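Local atomic coordinates of protein HIRA (Homo sapiens, PDB entry 5YJE), a protein that cooperates with ASF1A as a histone chaperone to promote replication-independent chromatin assembly and takes part in repressing histone genes during the cell cycle. Residues K201-N206 / W212-D217; I246-T251 / E278-A283. All coordinates share one frame; numbering follows the deposited sequence.

How the interactions relate
Both interactions belong to the C-terminal part of HIRA, which forms a trimer in this crystal, and both fall in the TUP1-like enhancer of split region. Interaction 1 is complete along the chain before interaction 2 begins, and strand 211-217 is followed by helix 243-247. Their centres are about 10 Å apart. Interaction 1 joins the last two strands of a four-stranded antiparallel sheet of this chain, which a second subunit extends. Interaction 2 ties the turn after helix 243-247 to helix 266-286. The two contacts touch each other, so the sheet and the helices pack directly together. Both also touch a second subunit.

Interaction 1 (K201-N206 / W212-D217)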
ATOM      1  N   LYS B 201     -11.114 -18.546 -19.269  1.00 41.91           N
ATOM      2  CA  LYS B 201     -10.465 -18.145 -18.029  1.00 53.10           C
ATOM      3  C   LYS B 201     -10.930 -16.763 -17.597  1.00 48.40           C
ATOM      4  O   LYS B 201     -11.115 -15.857 -18.416  1.00 50.90           O
ATOM      5  CB  LYS B 201      -8.942 -18.172 -18.167  1.00 51.04           C
ATOM      6  CG  LYS B 201      -8.380 -19.582 -18.276  1.00 53.63           C
ATOM      7  CD  LYS B 201      -6.871 -19.585 -18.448  1.00 54.41           C
ATOM      8  CE  LYS B 201      -6.296 -20.968 -18.154  1.00 60.05           C
ATOM      9  NZ  LYS B 201      -5.175 -21.325 -19.078  1.00 73.57           N
ATOM     10  N   ALA B 202     -11.162 -16.628 -16.301  1.00 45.68           N
ATOM     11  CA  ALA B 202     -11.501 -15.364 -15.675  1.00 44.72           C
ATOM     12  C   ALA B 202     -10.492 -15.053 -14.574  1.00 47.02           C
ATOM     13  O   ALA B 202     -10.184 -15.910 -13.728  1.00 45.12           O
ATOM     14  CB  ALA B 202     -12.913 -15.409 -15.115  1.00 42.23           C
ATOM     15  N   TYR B 203      -9.967 -13.837 -14.601  1.00 44.26           N
ATOM     16  CA  TYR B 203      -9.024 -13.361 -13.601  1.00 41.35           C
ATOM     17  C   TYR B 203      -9.643 -12.163 -12.909  1.00 46.97           C
ATOM     18  O   TYR B 203     -10.176 -11.266 -13.567  1.00 42.84           O
ATOM     19  CB  TYR B 203      -7.691 -12.950 -14.218  1.00 40.11           C
ATOM     20  CG  TYR B 203      -6.956 -14.047 -14.938  1.00 48.50           C
ATOM     21  CD1 TYR B 203      -7.203 -14.330 -16.289  1.00 47.04           C
ATOM     22  CD2 TYR B 203      -6.009 -14.809 -14.266  1.00 40.97           C
ATOM     23  CE1 TYR B 203      -6.503 -15.338 -16.932  1.00 46.93           C
ATOM     24  CE2 TYR B 203      -5.322 -15.801 -14.885  1.00 43.21           C
ATOM     25  CZ  TYR B 203      -5.562 -16.075 -16.207  1.00 50.43           C
ATOM     26  OH  TYR B 203      -4.842 -17.095 -16.780  1.00 58.03           O
ATOM     27  N   CYS B 204      -9.571 -12.139 -11.596  1.00 40.64           N
ATOM     28  CA  CYS B 204      -9.973 -10.957 -10.877  1.00 44.32           C
ATOM     29  C   CYS B 204      -8.754 -10.441 -10.127  1.00 49.54           C
ATOM     30  O   CYS B 204      -7.815 -11.205  -9.852  1.00 46.65           O
ATOM     31  CB  CYS B 204     -11.133 -11.259  -9.934  1.00 47.50           C
ATOM     32  SG  CYS B 204     -10.580 -11.919  -8.395  1.00 55.44           S
ATOM     33  N   PHE B 205      -8.745  -9.138  -9.837  1.00 44.87           N
ATOM     34  CA  PHE B 205      -7.653  -8.545  -9.077  1.00 44.58           C
ATOM     35  C   PHE B 205      -8.076  -8.425  -7.617  1.00 45.98           C
ATOM     36  O   PHE B 205      -9.086  -7.787  -7.306  1.00 46.95           O
ATOM     37  CB  PHE B 205      -7.226  -7.182  -9.624  1.00 43.36           C
ATOM     38  CG  PHE B 205      -5.926  -6.713  -9.040  1.00 39.77           C
ATOM     39  CD1 PHE B 205      -4.724  -7.069  -9.618  1.00 41.69           C
ATOM     40  CD2 PHE B 205      -5.907  -5.984  -7.862  1.00 37.86           C
ATOM     41  CE1 PHE B 205      -3.507  -6.678  -9.037  1.00 40.74           C
ATOM     42  CE2 PHE B 205      -4.714  -5.588  -7.299  1.00 38.93           C
ATOM     43  CZ  PHE B 205      -3.508  -5.941  -7.886  1.00 37.25           C
ATOM     44  N   ASN B 206      -7.310  -9.041  -6.725  1.00 42.97           N
ATOM     45  CA  ASN B 206      -7.613  -8.931  -5.315  1.00 43.32           C
ATOM     46  C   ASN B 206      -6.833  -7.760  -4.743  1.00 42.96           C
ATOM     47  O   ASN B 206      -5.605  -7.727  -4.882  1.00 40.14           O
ATOM     48  CB  ASN B 206      -7.270 -10.215  -4.571  1.00 44.50           C
ATOM     49  CG  ASN B 206      -7.793 -10.204  -3.136  1.00 49.82           C
ATOM     50  OD1 ASN B 206      -7.021 -10.099  -2.187  1.00 56.51           O
ATOM     51  ND2 ASN B 206      -9.120 -10.251  -2.983  1.00 55.18           N
ATOM     52  N   TRP B 212      -3.419 -10.658  -9.501  1.00 42.27           N
ATOM     53  CA  TRP B 212      -4.344 -11.319 -10.402  1.00 40.11           C
ATOM     54  C   TRP B 212      -4.570 -12.752  -9.929  1.00 44.64           C
ATOM     55  O   TRP B 212      -3.610 -13.497  -9.682  1.00 39.64           O
ATOM     56  CB  TRP B 212      -3.783 -11.292 -11.806  1.00 41.08           C
ATOM     57  CG  TRP B 212      -3.839  -9.925 -12.380  1.00 45.88           C
ATOM     58  CD1 TRP B 212      -2.784  -9.116 -12.682  1.00 41.06           C
ATOM     59  CD2 TRP B 212      -5.027  -9.183 -12.701  1.00 44.31           C
ATOM     60  NE1 TRP B 212      -3.241  -7.920 -13.189  1.00 49.49           N
ATOM     61  CE2 TRP B 212      -4.612  -7.936 -13.210  1.00 46.85           C
ATOM     62  CE3 TRP B 212      -6.402  -9.456 -12.607  1.00 40.74           C
ATOM     63  CZ2 TRP B 212      -5.521  -6.958 -13.629  1.00 49.32           C
ATOM     64  CZ3 TRP B 212      -7.301  -8.500 -13.029  1.00 45.22           C
ATOM     65  CH2 TRP B 212      -6.855  -7.255 -13.537  1.00 48.46           C
ATOM     66  N   ASN B 213      -5.839 -13.127  -9.777  1.00 43.79           N
ATOM     67  CA  ASN B 213      -6.221 -14.453  -9.318  1.00 38.12           C
ATOM     68  C   ASN B 213      -7.148 -15.122 -10.316  1.00 41.93           C
ATOM     69  O   ASN B 213      -8.141 -14.529 -10.745  1.00 45.04           O
ATOM     70  CB  ASN B 213      -6.904 -14.411  -7.958  1.00 41.33           C
ATOM     71  CG  ASN B 213      -6.038 -13.779  -6.905  1.00 43.13           C
ATOM     72  OD1 ASN B 213      -6.256 -12.635  -6.515  1.00 49.91           O
ATOM     73  ND2 ASN B 213      -5.019 -14.505  -6.466  1.00 42.48           N
ATOM     74  N   LEU B 214      -6.841 -16.374 -10.644  1.00 44.82           N
ATOM     75  CA  LEU B 214      -7.687 -17.212 -11.485  1.00 41.68           C
ATOM     76  C   LEU B 214      -8.860 -17.729 -10.663  1.00 41.82           C
ATOM     77  O   LEU B 214      -8.688 -18.586  -9.795  1.00 46.29           O
ATOM     78  CB  LEU B 214      -6.876 -18.372 -12.050  1.00 40.22           C
ATOM     79  CG  LEU B 214      -7.648 -19.261 -13.008  1.00 48.57           C
ATOM     80  CD1 LEU B 214      -7.896 -18.518 -14.336  1.00 44.19           C
ATOM     81  CD2 LEU B 214      -6.887 -20.560 -13.214  1.00 42.27           C
ATOM     82  N   VAL B 215     -10.058 -17.225 -10.941  1.00 43.22           N
ATOM     83  CA  VAL B 215     -11.255 -17.593 -10.197  1.00 43.24           C
ATOM     84  C   VAL B 215     -12.195 -18.449 -11.014  1.00 45.49           C
ATOM     85  O   VAL B 215     -13.258 -18.831 -10.517  1.00 53.91           O
ATOM     86  CB  VAL B 215     -11.996 -16.341  -9.687  1.00 46.41           C
ATOM     87  CG1 VAL B 215     -11.088 -15.554  -8.792  1.00 41.47           C
ATOM     88  CG2 VAL B 215     -12.466 -15.468 -10.871  1.00 38.69           C
ATOM     89  N   SER B 216     -11.863 -18.727 -12.267  1.00 43.83           N
ATOM     90  CA  SER B 216     -12.709 -19.535 -13.128  1.00 44.97           C
ATOM     91  C   SER B 216     -11.913 -19.917 -14.366  1.00 50.17           C
ATOM     92  O   SER B 216     -11.052 -19.160 -14.827  1.00 49.09           O
ATOM     93  CB  SER B 216     -13.987 -18.789 -13.524  1.00 54.13           C
ATOM     94  OG  SER B 216     -14.680 -19.514 -14.530  1.00 60.24           O
ATOM     95  N   ASP B 217     -12.221 -21.102 -14.895  1.00 48.97           N
ATOM     96  CA  ASP B 217     -11.479 -21.657 -16.025  1.00 52.12           C
ATOM     97  C   ASP B 217     -12.321 -22.794 -16.616  1.00 54.43           C
ATOM     98  O   ASP B 217     -12.220 -23.934 -16.170  1.00 55.74           O
ATOM     99  CB  ASP B 217     -10.109 -22.128 -15.574  1.00 49.13           C
ATOM    100  CG  ASP B 217      -9.324 -22.812 -16.673  1.00 57.06           C
ATOM    101  OD1 ASP B 217      -9.786 -22.841 -17.833  1.00 59.45           O
ATOM    102  OD2 ASP B 217      -8.213 -23.307 -16.369  1.00 67.34           O
TER
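A202 and C204 carry the backbone bonds that join strands 201-206 and 212-217 into an antiparallel hairpin. C204 and N213 form a hydrogen-bonded pair: C204 N reaches N213 O at 2.9 Å, and N213 N returns to C204 O at 2.8 Å. A202 N donates to S216 O at 2.9 Å, but A202 O takes V215 N. V215 and S216 therefore both face A202, which makes a classic beta bulge.

The aromatic contacts share one face of the sheet. F205 points its edge at the face of W212, with the planes 80° apart and F205 CD1 over the indole. F205 CB also sits over the six-membered ring of W212, 3.9 Å from its centroid, as a CH-pi contact. With L214 CG turned opposite the backbone N (chi1 -177°) and chi2 at 71°, L214 CD1 lies over one face of the Y203 ring, 4.0 Å from the centroid.

On the face of A202, C204 and S216, A202 CB meets S216 CB. At the bulge, V215 CG1 reaches C204 SG at 3.7 Å.

K201 and D217 run side by side. K201 NZ and D217 OD2 are 4.5 Å apart, beyond a salt bridge, so any attraction is probably modest.

The hairpin ends a four-stranded antiparallel meander, consistent with a propeller-like blade. Strand 193-196 continues the sheet beyond Y203 and F205. C204 and V215 face helix 266-286, while A202 and S216 meet I247 of helix 243-247. W212 and N213 pair with a strand of the second subunit, so the sheet runs on across the trimer interface.

Interaction 2 (I246-T251 / E278-A283); sequences IIQGRT and ENQVAA
Q248 and Q280 meet through their side-chain amides and form a cyclic pair of hydrogen bonds. Q280 NE2 donates to Q248 OE1 at 3.1 Å, and Q248 NE2 donates to Q280 OE1 at 3.0 Å. Both bonds are nearly straight. Each donor lies in the partner's carbonyl plane, on a lone pair. The two amides are nearly coplanar, their planes 11° apart.

The two side chains reach across from facing elements. Q248 sits just past the end of helix 243-247, and its chain runs extended beyond CG. Q280 projects from helix 266-286 and bends at chi2 (-57°), which brings its amide nearer to Q248.

Further out, Q280 packs on L244 of helix 243-247 and on W296 of helix 290-307. Q248 touches S216 of strand 211-217. A283, about one turn along from Q280, packs on V215 of the same strand.

Each amide gives one N-H and accepts one bond, so the pair joins the turn to the helix without any net charge. Two bonds sharing a plane would also resist rotation of either amide and fix the orientation of each relative to the other.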
ATOM      1  N   ILE B 246     -21.997 -15.413 -12.011  1.00 57.36           N
ATOM      2  CA  ILE B 246     -22.011 -14.745 -13.311  1.00 59.61           C
ATOM      3  C   ILE B 246     -20.764 -15.100 -14.115  1.00 59.67           C
ATOM      4  O   ILE B 246     -20.863 -15.477 -15.291  1.00 61.16           O
ATOM      5  CB  ILE B 246     -22.184 -13.220 -13.141  1.00 61.71           C
ATOM      6  CG1 ILE B 246     -23.639 -12.885 -12.771  1.00 62.75           C
ATOM      7  CG2 ILE B 246     -21.785 -12.473 -14.417  1.00 52.77           C
ATOM      8  CD1 ILE B 246     -23.802 -11.640 -11.920  1.00 59.66           C
ATOM      9  N   ILE B 247     -19.580 -15.016 -13.491  1.00 57.05           N
ATOM     10  CA  ILE B 247     -18.318 -15.267 -14.195  1.00 55.74           C
ATOM     11  C   ILE B 247     -18.259 -16.677 -14.759  1.00 60.62           C
ATOM     12  O   ILE B 247     -17.774 -16.889 -15.876  1.00 58.96           O
ATOM     13  CB  ILE B 247     -17.115 -14.983 -13.278  1.00 57.95           C
ATOM     14  CG1 ILE B 247     -16.963 -13.503 -12.984  1.00 57.61           C
ATOM     15  CG2 ILE B 247     -15.873 -15.540 -13.832  1.00 57.91           C
ATOM     16  CD1 ILE B 247     -17.651 -13.076 -11.772  1.00 59.51           C
ATOM     17  N   GLN B 248     -18.698 -17.658 -13.985  1.00 61.71           N
ATOM     18  CA  GLN B 248     -18.834 -19.008 -14.488  1.00 58.26           C
ATOM     19  C   GLN B 248     -20.145 -19.144 -15.256  1.00 67.98           C
ATOM     20  O   GLN B 248     -21.035 -18.298 -15.178  1.00 71.66           O
ATOM     21  CB  GLN B 248     -18.738 -19.988 -13.320  1.00 58.35           C
ATOM     22  CG  GLN B 248     -17.467 -19.758 -12.524  1.00 55.75           C
ATOM     23  CD  GLN B 248     -17.420 -20.520 -11.226  1.00 54.38           C
ATOM     24  OE1 GLN B 248     -18.455 -20.899 -10.685  1.00 56.43           O
ATOM     25  NE2 GLN B 248     -16.215 -20.725 -10.700  1.00 50.37           N
ATOM     26  N   GLY B 249     -20.267 -20.206 -16.035  1.00 66.10           N
ATOM     27  CA  GLY B 249     -21.460 -20.298 -16.854  1.00 76.09           C
ATOM     28  C   GLY B 249     -22.661 -20.821 -16.096  1.00 81.15           C
ATOM     29  O   GLY B 249     -23.608 -21.328 -16.705  1.00 87.17           O
ATOM     30  N   ARG B 250     -22.646 -20.686 -14.768  1.00 85.99           N
ATOM     31  CA  ARG B 250     -23.451 -21.517 -13.866  1.00 89.89           C
ATOM     32  C   ARG B 250     -24.497 -20.680 -13.127  1.00 91.95           C
ATOM     33  O   ARG B 250     -24.314 -20.337 -11.954  1.00 91.60           O
ATOM     34  CB  ARG B 250     -22.499 -22.284 -12.857  1.00 79.47           C
ATOM     35  N   THR B 251     -25.603 -20.366 -13.816  1.00 96.34           N
ATOM     36  CA  THR B 251     -26.815 -19.864 -13.162  1.00 98.74           C
ATOM     37  C   THR B 251     -28.061 -20.328 -13.919  1.00104.52           C
ATOM     38  O   THR B 251     -29.189 -20.151 -13.441  1.00103.20           O
ATOM     39  CB  THR B 251     -26.822 -18.332 -13.057  1.00 95.95           C
ATOM     40  OG1 THR B 251     -25.566 -17.854 -12.704  1.00 92.07           O
ATOM     41  CG2 THR B 251     -27.795 -17.869 -12.024  1.00 97.48           C
ATOM     42  N   GLU B 278     -12.911 -26.505  -2.964  1.00 42.91           N
ATOM     43  CA  GLU B 278     -11.954 -25.560  -2.402  1.00 43.34           C
ATOM     44  C   GLU B 278     -11.707 -24.393  -3.361  1.00 39.36           C
ATOM     45  O   GLU B 278     -11.584 -23.247  -2.933  1.00 41.92           O
ATOM     46  CB  GLU B 278     -10.649 -26.287  -2.053  1.00 35.73           C
ATOM     47  CG  GLU B 278     -10.753 -27.178  -0.821  1.00 44.11           C
ATOM     48  CD  GLU B 278      -9.548 -28.127  -0.615  1.00 47.90           C
ATOM     49  OE1 GLU B 278      -9.612 -28.954   0.320  1.00 49.25           O
ATOM     50  OE2 GLU B 278      -8.541 -28.053  -1.370  1.00 47.48           O
ATOM     51  N   ASN B 279     -11.623 -24.677  -4.657  1.00 39.39           N
ATOM     52  CA  ASN B 279     -11.519 -23.637  -5.672  1.00 41.93           C
ATOM     53  C   ASN B 279     -12.706 -22.683  -5.609  1.00 45.02           C
ATOM     54  O   ASN B 279     -12.531 -21.466  -5.671  1.00 46.52           O
ATOM     55  CB  ASN B 279     -11.434 -24.266  -7.064  1.00 43.51           C
ATOM     56  CG  ASN B 279     -10.028 -24.740  -7.417  1.00 50.04           C
ATOM     57  OD1 ASN B 279      -9.038 -24.220  -6.901  1.00 51.73           O
ATOM     58  ND2 ASN B 279      -9.937 -25.730  -8.315  1.00 47.10           N
ATOM     59  N   GLN B 280     -13.923 -23.222  -5.490  1.00 44.68           N
ATOM     60  CA  GLN B 280     -15.125 -22.388  -5.399  1.00 42.99           C
ATOM     61  C   GLN B 280     -15.092 -21.495  -4.169  1.00 45.52           C
ATOM     62  O   GLN B 280     -15.383 -20.295  -4.250  1.00 46.73           O
ATOM     63  CB  GLN B 280     -16.381 -23.265  -5.366  1.00 44.99           C
ATOM     64  CG  GLN B 280     -16.698 -23.978  -6.657  1.00 42.63           C
ATOM     65  CD  GLN B 280     -16.840 -23.007  -7.816  1.00 46.53           C
ATOM     66  OE1 GLN B 280     -15.844 -22.578  -8.392  1.00 46.63           O
ATOM     67  NE2 GLN B 280     -18.082 -22.649  -8.159  1.00 44.49           N
ATOM     68  N   VAL B 281     -14.761 -22.075  -3.011  1.00 46.58           N
ATOM     69  CA  VAL B 281     -14.699 -21.308  -1.769  1.00 45.19           C
ATOM     70  C   VAL B 281     -13.666 -20.188  -1.896  1.00 45.04           C
ATOM     71  O   VAL B 281     -13.944 -19.014  -1.613  1.00 43.85           O
ATOM     72  CB  VAL B 281     -14.391 -22.252  -0.584  1.00 45.09           C
ATOM     73  CG1 VAL B 281     -14.177 -21.490   0.723  1.00 36.35           C
ATOM     74  CG2 VAL B 281     -15.501 -23.299  -0.412  1.00 43.25           C
ATOM     75  N   ALA B 282     -12.462 -20.544  -2.351  1.00 40.35           N
ATOM     76  CA  ALA B 282     -11.399 -19.569  -2.517  1.00 38.65           C
ATOM     77  C   ALA B 282     -11.794 -18.487  -3.521  1.00 45.39           C
ATOM     78  O   ALA B 282     -11.485 -17.310  -3.333  1.00 44.01           O
ATOM     79  CB  ALA B 282     -10.126 -20.276  -2.969  1.00 36.88           C
ATOM     80  N   ALA B 283     -12.461 -18.878  -4.602  1.00 42.80           N
ATOM     81  CA  ALA B 283     -12.838 -17.923  -5.623  1.00 41.82           C
ATOM     82  C   ALA B 283     -13.843 -16.938  -5.061  1.00 46.69           C
ATOM     83  O   ALA B 283     -13.766 -15.734  -5.334  1.00 39.75           O
ATOM     84  CB  ALA B 283     -13.402 -18.654  -6.842  1.00 35.29           C
TER